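Local coordinates for MTH396 protein (Methanothermobacter thermautotrophicus, PDB 1NXH), which is of unknown function but belongs to the EhaM family and forms an all-helical homodimer joined by interchain disulfides, at residues K70-D74 with L75-W79; E93-K96 with D97-T100. All blocks are in the same frame, centred on the assembly; numbering follows the deposited sequence.

Interaction 1. Residues K70-D74 with L75-W79; sequences KLHSD and LQLCW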
loop_
_atom_site.group_PDB
_atom_site.type_symbol
_atom_site.label_atom_id
_atom_site.label_comp_id
_atom_site.label_asym_id
_atom_site.label_seq_id
_atom_site.Cartn_x
_atom_site.Cartn_y
_atom_site.Cartn_z
ATOM N N LYS A 70 -3.888 2.061 -1.876
ATOM C CA LYS A 70 -2.480 2.263 -2.221
ATOM C C LYS A 70 -2.040 3.640 -1.710
ATOM O O LYS A 70 -1.021 3.769 -1.030
ATOM C CB LYS A 70 -2.294 2.147 -3.749
ATOM C CG LYS A 70 -0.912 1.608 -4.187
ATOM C CD LYS A 70 -0.863 1.217 -5.684
ATOM C CE LYS A 70 0.589 1.013 -6.243
ATOM N NZ LYS A 70 1.324 -0.216 -5.775
ATOM N N LEU A 71 -2.832 4.662 -2.013
ATOM C CA LEU A 71 -2.514 6.021 -1.578
ATOM C C LEU A 71 -2.368 6.112 -0.070
ATOM O O LEU A 71 -1.357 6.582 0.445
ATOM C CB LEU A 71 -3.597 6.998 -2.044
ATOM C CG LEU A 71 -3.668 7.099 -3.565
ATOM C CD1 LEU A 71 -4.853 7.935 -3.998
ATOM C CD2 LEU A 71 -2.349 7.682 -4.074
ATOM N N HIS A 72 -3.394 5.659 0.630
ATOM C CA HIS A 72 -3.390 5.700 2.076
ATOM C C HIS A 72 -2.070 5.160 2.591
ATOM O O HIS A 72 -1.427 5.767 3.456
ATOM C CB HIS A 72 -4.532 4.853 2.630
ATOM C CG HIS A 72 -4.832 5.136 4.064
ATOM N ND1 HIS A 72 -5.481 6.284 4.473
ATOM C CD2 HIS A 72 -4.513 4.460 5.193
ATOM C CE1 HIS A 72 -5.551 6.300 5.795
ATOM N NE2 HIS A 72 -4.969 5.208 6.256
ATOM N N SER A 73 -1.681 4.014 2.038
ATOM C CA SER A 73 -0.449 3.346 2.426
ATOM C C SER A 73 0.775 4.152 2.061
ATOM O O SER A 73 1.529 4.580 2.928
ATOM C CB SER A 73 -0.329 1.985 1.764
ATOM O OG SER A 73 0.966 1.466 2.011
ATOM N N ASP A 74 0.972 4.357 0.769
ATOM C CA ASP A 74 2.115 5.109 0.291
ATOM C C ASP A 74 2.301 6.458 0.970
ATOM O O ASP A 74 3.437 6.920 1.129
ATOM C CB ASP A 74 1.996 5.306 -1.211
ATOM C CG ASP A 74 2.068 4.011 -1.953
ATOM O OD1 ASP A 74 1.902 4.033 -3.184
ATOM O OD2 ASP A 74 2.299 2.966 -1.298
ATOM N N LEU A 75 1.193 7.086 1.363
ATOM C CA LEU A 75 1.247 8.386 2.021
ATOM C C LEU A 75 1.331 8.283 3.537
ATOM O O LEU A 75 0.941 9.197 4.253
ATOM C CB LEU A 75 0.039 9.229 1.636
ATOM C CG LEU A 75 -0.039 9.626 0.159
ATOM C CD1 LEU A 75 -1.195 10.608 -0.036
ATOM C CD2 LEU A 75 1.268 10.274 -0.273
ATOM N N GLN A 76 1.839 7.159 4.018
ATOM C CA GLN A 76 2.016 6.943 5.445
ATOM C C GLN A 76 0.836 7.448 6.276
ATOM O O GLN A 76 1.017 8.041 7.359
ATOM C CB GLN A 76 3.305 7.629 5.899
ATOM C CG GLN A 76 4.530 7.387 4.978
ATOM C CD GLN A 76 4.926 5.905 4.820
ATOM O OE1 GLN A 76 4.968 5.147 5.799
ATOM N NE2 GLN A 76 5.234 5.498 3.581
ATOM N N LEU A 77 -0.373 7.195 5.778
ATOM C CA LEU A 77 -1.560 7.634 6.474
ATOM C C LEU A 77 -1.978 6.746 7.616
ATOM O O LEU A 77 -2.751 7.166 8.477
ATOM C CB LEU A 77 -2.692 7.799 5.488
ATOM C CG LEU A 77 -2.390 8.966 4.563
ATOM C CD1 LEU A 77 -3.540 9.111 3.616
ATOM C CD2 LEU A 77 -2.192 10.243 5.365
ATOM N N CYS A 78 -1.477 5.519 7.632
ATOM C CA CYS A 78 -1.799 4.619 8.736
ATOM C C CYS A 78 -1.324 5.347 9.986
ATOM O O CYS A 78 -1.998 5.353 11.015
ATOM C CB CYS A 78 -1.035 3.293 8.599
ATOM S SG CYS A 78 -1.402 1.991 9.838
ATOM N N TRP A 79 -0.160 5.980 9.861
ATOM C CA TRP A 79 0.466 6.698 10.960
ATOM C C TRP A 79 -0.060 8.097 11.129
ATOM O O TRP A 79 -0.567 8.468 12.194
ATOM C CB TRP A 79 1.973 6.772 10.745
ATOM C CG TRP A 79 2.636 5.462 10.843
ATOM C CD1 TRP A 79 2.974 4.629 9.818
ATOM C CD2 TRP A 79 3.001 4.790 12.048
ATOM N NE1 TRP A 79 3.531 3.468 10.313
ATOM C CE2 TRP A 79 3.558 3.543 11.681
ATOM C CE3 TRP A 79 2.911 5.122 13.408
ATOM C CZ2 TRP A 79 4.023 2.626 12.621
ATOM C CZ3 TRP A 79 3.374 4.214 14.345
ATOM C CH2 TRP A 79 3.925 2.977 13.948
#
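A Schellman motif ends helix 63-74 here, with Gln76 as its C-prime residue at positive phi (41°). Leu77 N gives its hydrogen to His72 O at 2.9 Å, nearly in line with the carbonyl. Inside this closure Gln76 N bonds Ser73 O at 2.8 Å, approaching from above the carbonyl plane. One step earlier, Leu75 N still makes the helical bond to Leu71 O, also 2.8 Å. The side chains follow the turn. With CG anti to the backbone N (chi1 -164°), the His72 ring is carried forward along the chain to Leu77. Leu77 CB then sits over one face of the imidazole, 3.3 Å from the ring centroid and 16° off the normal, a CH-pi contact. Leu77 CD1 reaches the same ring near ND1, at 3.5 Å. The Gln76 chain bends at chi2 and brings NE2 back to Asp74 O, a weak bond of 3.4 Å. Its OE1 accepts from Lys70 NZ of the second subunit. Asp74 OD1 is hydrogen-bonded to Tyr109 OH of helix 109-124. Cys78, just past the turn, forms the disulfide with Cys66 of the second subunit. Three carbonyls of the last turn, of Leu71, His72 and Ser73, are thus met by backbone N-H groups, and Asp74 O only weakly by the Gln76 amide. The turn places Gln76 and Cys78 at the dimer interface.

Interaction 2. Residues E93-K96 with D97-T100; sequences EALK and DEIT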
loop_
_atom_site.group_PDB
_atom_site.type_symbol
_atom_site.label_atom_id
_atom_site.label_comp_id
_atom_site.label_asym_id
_atom_site.label_seq_id
_atom_site.Cartn_x
_atom_site.Cartn_y
_atom_site.Cartn_z
ATOM N N GLU A 93 -9.258 12.118 3.638
ATOM C CA GLU A 93 -10.190 11.637 2.633
ATOM C C GLU A 93 -10.159 12.535 1.409
ATOM O O GLU A 93 -10.033 12.061 0.272
ATOM C CB GLU A 93 -11.598 11.573 3.210
ATOM C CG GLU A 93 -12.407 10.392 2.689
ATOM C CD GLU A 93 -11.885 9.054 3.203
ATOM O OE1 GLU A 93 -11.743 8.907 4.437
ATOM O OE2 GLU A 93 -11.626 8.149 2.379
ATOM N N ALA A 94 -10.261 13.837 1.649
ATOM C CA ALA A 94 -10.228 14.822 0.574
ATOM C C ALA A 94 -9.026 14.573 -0.311
ATOM O O ALA A 94 -9.166 14.422 -1.522
ATOM C CB ALA A 94 -10.147 16.213 1.151
ATOM N N LEU A 95 -7.850 14.530 0.313
ATOM C CA LEU A 95 -6.593 14.305 -0.390
ATOM C C LEU A 95 -6.601 13.036 -1.229
ATOM O O LEU A 95 -6.143 13.023 -2.387
ATOM C CB LEU A 95 -5.439 14.224 0.603
ATOM C CG LEU A 95 -4.067 14.019 -0.060
ATOM C CD1 LEU A 95 -3.756 15.197 -1.002
ATOM C CD2 LEU A 95 -2.992 13.886 1.017
ATOM N N LYS A 96 -7.112 11.960 -0.642
ATOM C CA LYS A 96 -7.167 10.698 -1.359
ATOM C C LYS A 96 -8.108 10.837 -2.549
ATOM O O LYS A 96 -7.870 10.256 -3.611
ATOM C CB LYS A 96 -7.616 9.582 -0.412
ATOM C CG LYS A 96 -6.525 9.177 0.586
ATOM C CD LYS A 96 -7.089 8.723 1.932
ATOM C CE LYS A 96 -7.813 7.376 1.832
ATOM N NZ LYS A 96 -8.482 7.004 3.120
ATOM N N ASP A 97 -9.160 11.636 -2.378
ATOM C CA ASP A 97 -10.123 11.842 -3.448
ATOM C C ASP A 97 -9.470 12.444 -4.678
ATOM O O ASP A 97 -9.451 11.836 -5.758
ATOM C CB ASP A 97 -11.253 12.758 -2.989
ATOM C CG ASP A 97 -12.166 12.090 -1.994
ATOM O OD1 ASP A 97 -12.328 10.857 -2.087
ATOM O OD2 ASP A 97 -12.736 12.793 -1.133
ATOM N N GLU A 98 -8.940 13.650 -4.504
ATOM C CA GLU A 98 -8.289 14.368 -5.587
ATOM C C GLU A 98 -7.166 13.616 -6.269
ATOM O O GLU A 98 -7.060 13.683 -7.493
ATOM C CB GLU A 98 -7.770 15.707 -5.093
ATOM C CG GLU A 98 -7.331 15.703 -3.669
ATOM C CD GLU A 98 -7.038 17.094 -3.205
ATOM O OE1 GLU A 98 -7.802 18.003 -3.596
ATOM O OE2 GLU A 98 -6.056 17.288 -2.456
ATOM N N ILE A 99 -6.320 12.917 -5.509
ATOM C CA ILE A 99 -5.232 12.169 -6.145
ATOM C C ILE A 99 -5.843 11.044 -6.960
ATOM O O ILE A 99 -5.450 10.801 -8.098
ATOM C CB ILE A 99 -4.251 11.515 -5.139
ATOM C CG1 ILE A 99 -3.760 12.537 -4.106
ATOM C CG2 ILE A 99 -3.045 10.915 -5.905
ATOM C CD1 ILE A 99 -2.881 13.623 -4.680
ATOM N N THR A 100 -6.797 10.351 -6.361
ATOM C CA THR A 100 -7.470 9.266 -7.043
ATOM C C THR A 100 -8.154 9.810 -8.290
ATOM O O THR A 100 -8.110 9.212 -9.370
ATOM C CB THR A 100 -8.489 8.632 -6.110
ATOM O OG1 THR A 100 -7.786 7.849 -5.142
ATOM C CG2 THR A 100 -9.472 7.760 -6.875
#
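Glu98 reaches back along helix 89-104 over Ala94 and Leu95. Its CB lies near the carbonyl oxygens of both residues, and CG lies beside the same two oxygens. CD comes 4.0 Å from Leu95 CA. At the tip, OE2 lies 3.4 Å from Leu95 CD1, where the two side chains cross. The other oxygen, OE1, forms a salt bridge with Arg119 of helix 109-124.

Thr100 reaches back one turn to Lys96. Its CB lies 3.0 Å from Lys96 O, and OG1 donates to that same oxygen at 2.9 Å. OG1 is anti to its own carbonyl carbon (chi1 -74°), which turns the hydroxyl back along the helix. Thr100 N also bonds Lys96 O, at 3.0 Å. Two bonds thus hold Lys96 O, one from each face of its plane.

Leu95 and Ile99 lie side by side and point the same way. Leu95 CD1 meets Ile99 CG1 at 4.1 Å. Asp97 CB lies beside Ala94 O, and its OD1 forms a salt bridge with Arg68 of helix 63-74. Arg68 also pairs with Glu93 OE2. Lys96, bent at chi2 and chi3, brings NZ to Glu93 OE2 at 3.4 Å, a salt bridge whose hydrogen bond is weak.

Arg68, with Lys96, probably offsets the like charges of Glu93 and Asp97, while Ile99 packs on Leu71 and Ala112 of the two neighbouring helices.

From the N terminus, the chain first runs through helices 5-15 to 49-60. Helix 63-74 follows and leads into interaction 1, which closes the tight turn to helix 77-83. A loop then enters helix 89-104, where interaction 2 spans successive turns and closes no loop. The two lie in series, neither nesting nor crossing. Their centres are about 12 Å apart, and they touch directly: Leu71 CD2 packs on Ile99 CG2 at 3.8 Å. Helix 109-124 completes the packing, with Leu113 against Leu75 and Ala112 against Ile99. Interaction 1 also faces the second subunit, whereas interaction 2 stays within its own chain.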